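Local atomic coordinates of beta-N-acetylhexosaminidase (Bacteroides fragilis, PDB entry 4PYS), a protein that probably hydrolyses terminal beta-linked N-acetylhexosamine residues from glycans, as other family 20 glycoside hydrolases do. Residues A[142-147]-A[435-440]; A[172-177]-A[231-236]; A[188-193]-A[198-203]. All blocks are in the same frame, centred on the assembly; numbering follows the deposited sequence.

Contact 1 (A[142-147]-A[435-440]); sequences QYQKVS and LWTDDG
Gln-142 lays the aliphatic part of its side chain across Thr-437. Its CG is 3.5 Å from Thr-437 OG1 and equally near Thr-437 CB. Its CB also takes part, 3.6 Å from the same OG1. The two side chains meet at a slant. The Gln-142 chain bends at its second torsion (chi2 -66°), and its terminal amide then comes up against CA of Gly-440.

Gln-144 reaches Thr-437 from the opposite direction. Its NE2 lies 3.9 Å from Thr-437 CG2, which is an ordinary van der Waals contact. The polar ends of Thr-437 and Gln-144 are satisfied outside the two segments. Thr-437 OG1 and Gln-144 NE2 both bond to the backbone O of Asp-138, and Gln-144 OE1 bonds to Ser-139 OG. One carbonyl at the end of a strand is thus shared by both residues. With chi1 53°, Thr-437 OG1 sits between the backbone N and the carbonyl carbon, where it meets Gln-142 and bonds to Asp-138 O, while CG2 is turned to Gln-144.

Asp-138 ends strand 132-138, and Leu-435 ends strand 428-435. These are parallel neighbours in the TIM barrel sheet. The contact therefore joins the loops that leave the C-terminal ends of the two strands, the end where TIM barrel enzymes carry their active site. The first loop runs on to Lys-145, the N-cap of helix 146-158. The second leads toward helix 447-450.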
loop_
_atom_site.group_PDB
_atom_site.type_symbol
_atom_site.label_atom_id
_atom_site.label_comp_id
_atom_site.label_asym_id
_atom_site.label_seq_id
_atom_site.Cartn_x
_atom_site.Cartn_y
_atom_site.Cartn_z
ATOM N N GLN A 142 10.247 1.512 -12.611
ATOM C CA GLN A 142 11.562 1.311 -12.020
ATOM C C GLN A 142 11.576 -0.048 -11.338
ATOM O O GLN A 142 10.562 -0.492 -10.814
ATOM C CB GLN A 142 11.845 2.399 -10.978
ATOM C CG GLN A 142 12.081 3.793 -11.569
ATOM C CD GLN A 142 13.341 3.874 -12.401
ATOM O OE1 GLN A 142 14.347 3.230 -12.086
ATOM N NE2 GLN A 142 13.302 4.659 -13.477
ATOM N N TYR A 143 12.721 -0.717 -11.361
ATOM C CA TYR A 143 12.898 -1.946 -10.592
ATOM C C TYR A 143 13.578 -1.616 -9.269
ATOM O O TYR A 143 14.597 -0.923 -9.257
ATOM C CB TYR A 143 13.748 -2.952 -11.400
ATOM C CG TYR A 143 14.216 -4.141 -10.587
ATOM C CD1 TYR A 143 13.371 -5.228 -10.344
ATOM C CD2 TYR A 143 15.497 -4.172 -10.049
ATOM C CE1 TYR A 143 13.802 -6.313 -9.586
ATOM C CE2 TYR A 143 15.933 -5.241 -9.296
ATOM C CZ TYR A 143 15.085 -6.308 -9.065
ATOM O OH TYR A 143 15.535 -7.369 -8.306
ATOM N N GLN A 144 12.999 -2.076 -8.160
ATOM C CA GLN A 144 13.670 -1.989 -6.867
ATOM C C GLN A 144 14.057 -3.386 -6.419
ATOM O O GLN A 144 13.271 -4.334 -6.577
ATOM C CB GLN A 144 12.755 -1.351 -5.818
ATOM C CG GLN A 144 12.276 0.050 -6.186
ATOM C CD GLN A 144 10.999 0.024 -6.977
ATOM O OE1 GLN A 144 10.308 -0.994 -7.020
ATOM N NE2 GLN A 144 10.659 1.151 -7.594
ATOM N N LYS A 145 15.244 -3.530 -5.835
ATOM C CA LYS A 145 15.653 -4.856 -5.372
ATOM C C LYS A 145 14.749 -5.385 -4.270
ATOM O O LYS A 145 14.027 -4.625 -3.620
ATOM C CB LYS A 145 17.131 -4.921 -4.975
ATOM C CG LYS A 145 17.691 -3.734 -4.251
ATOM C CD LYS A 145 19.210 -3.755 -4.409
ATOM C CE LYS A 145 19.858 -2.492 -3.874
ATOM N NZ LYS A 145 20.015 -2.520 -2.395
ATOM N N VAL A 146 14.770 -6.699 -4.083
ATOM C CA VAL A 146 13.880 -7.332 -3.112
ATOM C C VAL A 146 14.037 -6.733 -1.717
ATOM O O VAL A 146 13.041 -6.505 -1.026
ATOM C CB VAL A 146 14.102 -8.860 -3.075
ATOM C CG1 VAL A 146 13.382 -9.481 -1.900
ATOM C CG2 VAL A 146 13.627 -9.483 -4.372
ATOM N N SER A 147 15.273 -6.454 -1.305
ATOM C CA SER A 147 15.483 -5.878 0.033
ATOM C C SER A 147 14.827 -4.504 0.168
ATOM O O SER A 147 14.442 -4.093 1.264
ATOM C CB SER A 147 16.974 -5.806 0.375
ATOM O OG SER A 147 17.680 -5.015 -0.561
ATOM N N LEU A 435 3.749 6.177 -4.206
ATOM C CA LEU A 435 5.019 6.694 -4.689
ATOM C C LEU A 435 5.211 6.202 -6.116
ATOM O O LEU A 435 5.666 5.072 -6.334
ATOM C CB LEU A 435 6.160 6.214 -3.783
ATOM C CG LEU A 435 7.551 6.859 -3.949
ATOM C CD1 LEU A 435 8.278 6.481 -5.239
ATOM C CD2 LEU A 435 7.453 8.377 -3.846
ATOM N N TRP A 436 4.852 7.041 -7.086
ATOM C CA TRP A 436 5.044 6.722 -8.496
ATOM C C TRP A 436 6.475 7.060 -8.871
ATOM O O TRP A 436 7.022 8.053 -8.407
ATOM C CB TRP A 436 4.086 7.544 -9.367
ATOM C CG TRP A 436 2.658 7.203 -9.111
ATOM C CD1 TRP A 436 1.801 7.830 -8.250
ATOM C CD2 TRP A 436 1.917 6.130 -9.706
ATOM N NE1 TRP A 436 0.567 7.212 -8.278
ATOM C CE2 TRP A 436 0.614 6.166 -9.162
ATOM C CE3 TRP A 436 2.229 5.143 -10.645
ATOM C CZ2 TRP A 436 -0.375 5.249 -9.529
ATOM C CZ3 TRP A 436 1.242 4.236 -11.013
ATOM C CH2 TRP A 436 -0.043 4.296 -10.451
ATOM N N THR A 437 7.083 6.241 -9.717
ATOM C CA THR A 437 8.496 6.445 -10.043
ATOM C C THR A 437 8.751 7.080 -11.415
ATOM O O THR A 437 9.840 6.932 -11.988
ATOM C CB THR A 437 9.326 5.145 -9.814
ATOM O OG1 THR A 437 8.730 4.044 -10.522
ATOM C CG2 THR A 437 9.361 4.805 -8.326
ATOM N N ASP A 438 7.760 7.816 -11.924
ATOM C CA ASP A 438 7.924 8.611 -13.151
ATOM C C ASP A 438 9.169 9.495 -13.074
ATOM O O ASP A 438 9.523 9.987 -11.990
ATOM C CB ASP A 438 6.735 9.565 -13.356
ATOM C CG ASP A 438 5.397 8.867 -13.339
ATOM O OD1 ASP A 438 5.214 7.928 -12.531
ATOM O OD2 ASP A 438 4.514 9.278 -14.130
ATOM N N ASP A 439 9.794 9.717 -14.223
ATOM C CA ASP A 439 10.941 10.625 -14.356
ATOM C C ASP A 439 12.229 10.082 -13.736
ATOM O O ASP A 439 13.116 10.855 -13.375
ATOM C CB ASP A 439 10.628 12.029 -13.801
ATOM C CG ASP A 439 9.902 12.909 -14.797
ATOM O OD1 ASP A 439 10.139 12.758 -16.011
ATOM O OD2 ASP A 439 9.108 13.768 -14.359
ATOM N N GLY A 440 12.333 8.762 -13.613
ATOM C CA GLY A 440 13.584 8.146 -13.199
ATOM C C GLY A 440 13.898 8.236 -11.715
ATOM O O GLY A 440 15.041 8.502 -11.341
#

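Contact 2 (A[172-177]-A[231-236]); sequences LGWRIE and EAALNA
Trp-174 meets Ala-232 and Ala-233 in a contact that is apolar across the segments. The methyl of Ala-232 packs on the backbone of the short strand, with its CB 3.8 Å from Trp-174 N and 3.9 Å from Gly-173 N. It also faces the root of the indole side chain, where Trp-174 CB and Ala-232 CB are 4.3 Å apart. The next residue on the helix meets the ring itself. Ala-233 CB lies obliquely to the indole, 3.9 Å from Trp-174 CE3. CG of Trp-174 is anti to the backbone N (chi1 -179°), which carries the six-membered ring to this methyl.

The side-chain hydrogen bonds lie within each segment. Trp-174 NE1 donates to Ile-176 O at 2.7 Å. The acceptor is in the indole plane and offers a lone pair. The bond is short but bent (136° at the hydrogen), and it limits rotation of the ring. On the helix, Glu-231 O accepts from Asn-235 N at 3.0 Å and from Asn-235 ND2 at 3.2 Å. These two donors approach from opposite faces of the carbonyl. The same ND2 also donates to Val-247 O.

The setting is buried. Strand 173-174 folds back antiparallel on the end of strand 163-170 as a short hairpin. Helix 231-236 follows strand 219-223 further along the chain. Helix 183-186 touches both Trp-174 and Ala-233, and Val-273 of helix 264-280 also meets the indole.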
loop_
_atom_site.group_PDB
_atom_site.type_symbol
_atom_site.label_atom_id
_atom_site.label_comp_id
_atom_site.label_asym_id
_atom_site.label_seq_id
_atom_site.Cartn_x
_atom_site.Cartn_y
_atom_site.Cartn_z
ATOM N N LEU A 172 6.665 0.563 -19.364
ATOM C CA LEU A 172 8.119 0.543 -19.241
ATOM C C LEU A 172 8.659 -0.688 -18.539
ATOM O O LEU A 172 9.867 -0.789 -18.321
ATOM C CB LEU A 172 8.592 1.769 -18.460
ATOM C CG LEU A 172 8.928 3.018 -19.262
ATOM C CD1 LEU A 172 9.111 4.204 -18.327
ATOM C CD2 LEU A 172 10.172 2.779 -20.096
ATOM N N GLY A 173 7.783 -1.611 -18.145
ATOM C CA GLY A 173 8.247 -2.790 -17.439
ATOM C C GLY A 173 7.145 -3.700 -16.941
ATOM O O GLY A 173 6.250 -3.272 -16.209
ATOM N N TRP A 174 7.212 -4.961 -17.350
ATOM C CA TRP A 174 6.372 -5.992 -16.761
ATOM C C TRP A 174 7.276 -6.763 -15.816
ATOM O O TRP A 174 8.216 -7.411 -16.264
ATOM C CB TRP A 174 5.850 -6.938 -17.846
ATOM C CG TRP A 174 4.963 -7.985 -17.287
ATOM C CD1 TRP A 174 5.333 -9.074 -16.549
ATOM C CD2 TRP A 174 3.539 -8.038 -17.397
ATOM N NE1 TRP A 174 4.221 -9.801 -16.194
ATOM C CE2 TRP A 174 3.107 -9.185 -16.701
ATOM C CE3 TRP A 174 2.586 -7.220 -18.008
ATOM C CZ2 TRP A 174 1.752 -9.546 -16.614
ATOM C CZ3 TRP A 174 1.246 -7.575 -17.923
ATOM C CH2 TRP A 174 0.842 -8.728 -17.233
ATOM N N ARG A 175 7.009 -6.702 -14.517
ATOM C CA ARG A 175 7.962 -7.267 -13.565
ATOM C C ARG A 175 7.468 -8.463 -12.771
ATOM O O ARG A 175 8.163 -8.917 -11.857
ATOM C CB ARG A 175 8.478 -6.170 -12.618
ATOM C CG ARG A 175 8.979 -4.966 -13.391
ATOM C CD ARG A 175 10.161 -4.264 -12.747
ATOM N NE ARG A 175 10.316 -2.960 -13.381
ATOM C CZ ARG A 175 11.139 -2.711 -14.387
ATOM N NH1 ARG A 175 11.935 -3.670 -14.853
ATOM N NH2 ARG A 175 11.186 -1.496 -14.916
ATOM N N ILE A 176 6.292 -8.996 -13.112
ATOM C CA ILE A 176 5.779 -10.147 -12.375
ATOM C C ILE A 176 5.912 -11.400 -13.234
ATOM O O ILE A 176 5.383 -11.457 -14.346
ATOM C CB ILE A 176 4.330 -9.919 -11.841
ATOM C CG1 ILE A 176 3.836 -11.154 -11.092
ATOM C CG2 ILE A 176 3.380 -9.528 -12.957
ATOM C CD1 ILE A 176 4.573 -11.387 -9.795
ATOM N N GLU A 177 6.674 -12.377 -12.746
ATOM C CA GLU A 177 6.899 -13.602 -13.513
ATOM C C GLU A 177 5.620 -14.421 -13.642
ATOM O O GLU A 177 4.949 -14.706 -12.641
ATOM C CB GLU A 177 8.007 -14.459 -12.886
ATOM C CG GLU A 177 8.294 -15.724 -13.696
ATOM C CD GLU A 177 9.368 -16.613 -13.095
ATOM O OE1 GLU A 177 9.301 -16.919 -11.887
ATOM O OE2 GLU A 177 10.274 -17.025 -13.846
ATOM N N GLU A 231 2.504 -1.923 -23.225
ATOM C CA GLU A 231 3.612 -1.878 -24.182
ATOM C C GLU A 231 4.682 -2.959 -23.964
ATOM O O GLU A 231 5.108 -3.621 -24.913
ATOM C CB GLU A 231 4.257 -0.483 -24.211
ATOM C CG GLU A 231 3.393 0.616 -24.843
ATOM C CD GLU A 231 2.580 1.406 -23.825
ATOM O OE1 GLU A 231 2.383 0.915 -22.695
ATOM O OE2 GLU A 231 2.141 2.527 -24.158
ATOM N N ALA A 232 5.103 -3.139 -22.715
ATOM C CA ALA A 232 6.110 -4.143 -22.381
ATOM C C ALA A 232 5.582 -5.554 -22.638
ATOM O O ALA A 232 6.308 -6.423 -23.119
ATOM C CB ALA A 232 6.541 -3.998 -20.929
ATOM N N ALA A 233 4.319 -5.773 -22.291
ATOM C CA ALA A 233 3.670 -7.059 -22.530
ATOM C C ALA A 233 3.523 -7.314 -24.021
ATOM O O ALA A 233 3.646 -8.452 -24.482
ATOM C CB ALA A 233 2.309 -7.102 -21.855
ATOM N N LEU A 234 3.250 -6.253 -24.776
ATOM C CA LEU A 234 3.085 -6.371 -26.223
ATOM C C LEU A 234 4.408 -6.663 -26.920
ATOM O O LEU A 234 4.432 -7.269 -27.992
ATOM C CB LEU A 234 2.434 -5.116 -26.805
ATOM C CG LEU A 234 0.942 -4.968 -26.500
ATOM C CD1 LEU A 234 0.392 -3.673 -27.060
ATOM C CD2 LEU A 234 0.172 -6.153 -27.060
ATOM N N ASN A 235 5.505 -6.227 -26.309
ATOM C CA ASN A 235 6.838 -6.572 -26.800
ATOM C C ASN A 235 7.086 -8.060 -26.642
ATOM O O ASN A 235 7.725 -8.697 -27.479
ATOM C CB ASN A 235 7.906 -5.795 -26.036
ATOM C CG ASN A 235 8.439 -4.634 -26.821
ATOM O OD1 ASN A 235 9.508 -4.716 -27.427
ATOM N ND2 ASN A 235 7.687 -3.543 -26.836
ATOM N N ALA A 236 6.574 -8.604 -25.546
ATOM C CA ALA A 236 6.669 -10.023 -25.275
ATOM C C ALA A 236 5.784 -10.812 -26.241
ATOM O O ALA A 236 6.233 -11.785 -26.848
ATOM C CB ALA A 236 6.272 -10.299 -23.835
#

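Contact 3 (A[188-193]-A[198-203]); sequences GAFVGQ and QGFYSQ
Phe-190 and Phe-200 touch across a long loop of the TIM barrel that folds back on itself. The loop belongs to the beta-alpha-beta crossover from strand 163-170 through helix 203-214 to strand 219-223. Phe-190 CE2 comes to the edge of the Phe-200 ring, near its plane, and is 3.9 Å from Phe-200 CD1. Relative to the Phe-190 ring the approach is oblique. CG of Phe-200 sits between its backbone N and carbonyl carbon (chi1 63°), and the ring is thereby turned to the side of Phe-190.

The other neighbours of Phe-190 are on the returning arm of the loop. Gly-199 N lies over one face of its ring, 3.8 Å from CE1. Gln-198 crosses beside it, with CB 3.7 Å from Phe-190 CD1. The ring and the Gln-198 amide have planes only 28° apart. At the root of Phe-200, Ala-189 CB meets Phe-200 CB at 3.7 Å. The same methyl is 3.4 Å from Gly-199 O.

Two hydrogen bonds hold the halves of the loop together. Gly-199 N donates to Ala-189 O at 3.0 Å in a nearly straight bond. The CA of Gln-198 adds a CA-H...O contact to the same oxygen, and Arg-175 NH1 reaches it with a weak bond. Gln-198 bends at its second torsion and brings its amide back to Gly-192; NE2 also donates to Gly-194 O. The bond from Gln-198 NE2 to Gly-192 O is 2.9 Å long, with the donor well above the carbonyl plane.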
loop_
_atom_site.group_PDB
_atom_site.type_symbol
_atom_site.label_atom_id
_atom_site.label_comp_id
_atom_site.label_asym_id
_atom_site.label_seq_id
_atom_site.Cartn_x
_atom_site.Cartn_y
_atom_site.Cartn_z
ATOM N N GLY A 188 9.792 -8.371 -21.342
ATOM C CA GLY A 188 9.084 -7.203 -20.852
ATOM C C GLY A 188 9.688 -6.499 -19.652
ATOM O O GLY A 188 9.347 -5.351 -19.382
ATOM N N ALA A 189 10.583 -7.163 -18.927
ATOM C CA ALA A 189 11.217 -6.526 -17.765
ATOM C C ALA A 189 12.539 -5.842 -18.112
ATOM O O ALA A 189 13.246 -5.352 -17.223
ATOM C CB ALA A 189 11.427 -7.537 -16.654
ATOM N N PHE A 190 12.862 -5.806 -19.401
ATOM C CA PHE A 190 14.161 -5.303 -19.859
ATOM C C PHE A 190 14.007 -4.300 -21.002
ATOM O O PHE A 190 14.974 -3.949 -21.668
ATOM C CB PHE A 190 15.074 -6.480 -20.256
ATOM C CG PHE A 190 15.351 -7.421 -19.118
ATOM C CD1 PHE A 190 16.398 -7.170 -18.237
ATOM C CD2 PHE A 190 14.531 -8.524 -18.893
ATOM C CE1 PHE A 190 16.639 -8.011 -17.159
ATOM C CE2 PHE A 190 14.764 -9.379 -17.817
ATOM C CZ PHE A 190 15.822 -9.121 -16.946
ATOM N N VAL A 191 12.783 -3.827 -21.211
ATOM C CA VAL A 191 12.522 -2.861 -22.269
ATOM C C VAL A 191 12.996 -1.458 -21.883
ATOM O O VAL A 191 13.380 -0.671 -22.743
ATOM C CB VAL A 191 11.030 -2.851 -22.688
ATOM C CG1 VAL A 191 10.654 -4.188 -23.321
ATOM C CG2 VAL A 191 10.121 -2.546 -21.505
ATOM N N GLY A 192 12.979 -1.161 -20.587
ATOM C CA GLY A 192 13.471 0.114 -20.085
ATOM C C GLY A 192 14.983 0.223 -20.151
ATOM O O GLY A 192 15.700 -0.709 -19.779
ATOM N N GLN A 193 15.468 1.376 -20.606
ATOM C CA GLN A 193 16.888 1.557 -20.876
ATOM C C GLN A 193 17.597 2.448 -19.861
ATOM O O GLN A 193 18.808 2.656 -19.953
ATOM C CB GLN A 193 17.081 2.157 -22.270
ATOM C CG GLN A 193 16.357 1.409 -23.373
ATOM C CD GLN A 193 16.938 0.034 -23.610
ATOM O OE1 GLN A 193 18.124 -0.198 -23.375
ATOM N NE2 GLN A 193 16.105 -0.892 -24.078
ATOM N N GLN A 198 15.796 -2.321 -15.282
ATOM C CA GLN A 198 15.844 -3.715 -15.731
ATOM C C GLN A 198 15.691 -4.678 -14.557
ATOM O O GLN A 198 16.315 -4.496 -13.512
ATOM C CB GLN A 198 17.150 -4.011 -16.479
ATOM C CG GLN A 198 17.486 -3.021 -17.592
ATOM C CD GLN A 198 18.052 -1.709 -17.058
ATOM O OE1 GLN A 198 18.708 -1.679 -16.013
ATOM N NE2 GLN A 198 17.779 -0.615 -17.766
ATOM N N GLY A 199 14.848 -5.695 -14.722
ATOM C CA GLY A 199 14.732 -6.737 -13.717
ATOM C C GLY A 199 13.300 -7.085 -13.382
ATOM O O GLY A 199 12.391 -6.300 -13.653
ATOM N N PHE A 200 13.095 -8.251 -12.774
ATOM C CA PHE A 200 11.743 -8.676 -12.414
ATOM C C PHE A 200 11.743 -9.484 -11.132
ATOM O O PHE A 200 12.803 -9.862 -10.620
ATOM C CB PHE A 200 11.116 -9.495 -13.545
ATOM C CG PHE A 200 11.844 -10.778 -13.842
ATOM C CD1 PHE A 200 12.953 -10.778 -14.672
ATOM C CD2 PHE A 200 11.421 -11.982 -13.285
ATOM C CE1 PHE A 200 13.636 -11.962 -14.960
ATOM C CE2 PHE A 200 12.096 -13.171 -13.565
ATOM C CZ PHE A 200 13.206 -13.157 -14.403
ATOM N N TYR A 201 10.545 -9.752 -10.627
ATOM C CA TYR A 201 10.362 -10.553 -9.429
ATOM C C TYR A 201 9.910 -11.952 -9.844
ATOM O O TYR A 201 8.856 -12.120 -10.464
ATOM C CB TYR A 201 9.356 -9.867 -8.514
ATOM C CG TYR A 201 9.776 -8.431 -8.292
ATOM C CD1 TYR A 201 10.851 -8.128 -7.459
ATOM C CD2 TYR A 201 9.156 -7.388 -8.975
ATOM C CE1 TYR A 201 11.268 -6.809 -7.275
ATOM C CE2 TYR A 201 9.571 -6.064 -8.806
ATOM C CZ TYR A 201 10.631 -5.784 -7.955
ATOM O OH TYR A 201 11.067 -4.478 -7.779
ATOM N N SER A 202 10.738 -12.946 -9.544
ATOM C CA SER A 202 10.417 -14.330 -9.887
ATOM C C SER A 202 9.325 -14.808 -8.945
ATOM O O SER A 202 9.054 -14.164 -7.930
ATOM C CB SER A 202 11.641 -15.218 -9.715
ATOM O OG SER A 202 12.002 -15.273 -8.349
ATOM N N GLN A 203 8.695 -15.936 -9.260
ATOM C CA GLN A 203 7.637 -16.427 -8.389
ATOM C C GLN A 203 8.191 -16.784 -7.006
ATOM O O GLN A 203 7.507 -16.605 -5.998
ATOM C CB GLN A 203 6.880 -17.586 -9.058
ATOM C CG GLN A 203 6.269 -17.130 -10.381
ATOM C CD GLN A 203 5.077 -17.955 -10.835
ATOM O OE1 GLN A 203 4.881 -19.093 -10.398
ATOM N NE2 GLN A 203 4.271 -17.379 -11.728
#

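In the fold
All three contacts lie in the TIM barrel catalytic domain and nest along the chain. Contact 3 lies inside the loop closed by contact 2, and contact 2 inside that closed by contact 1. Their centres are about 15 Å apart for contacts 1 and 2, about 12 Å for 1 and 3, and about 7 Å for 2 and 3. Tyr-201 joins all three: its OH probably bonds to Gln-144 O, and its N probably bonds to Arg-175 O. Glu-177 OE1 probably bonds to Gln-203 N. The loops after strands 132-138, 163-170, 219-223 and 428-435 thus cluster at the C-terminal end of the barrel strands, where TIM barrel enzymes carry their active site.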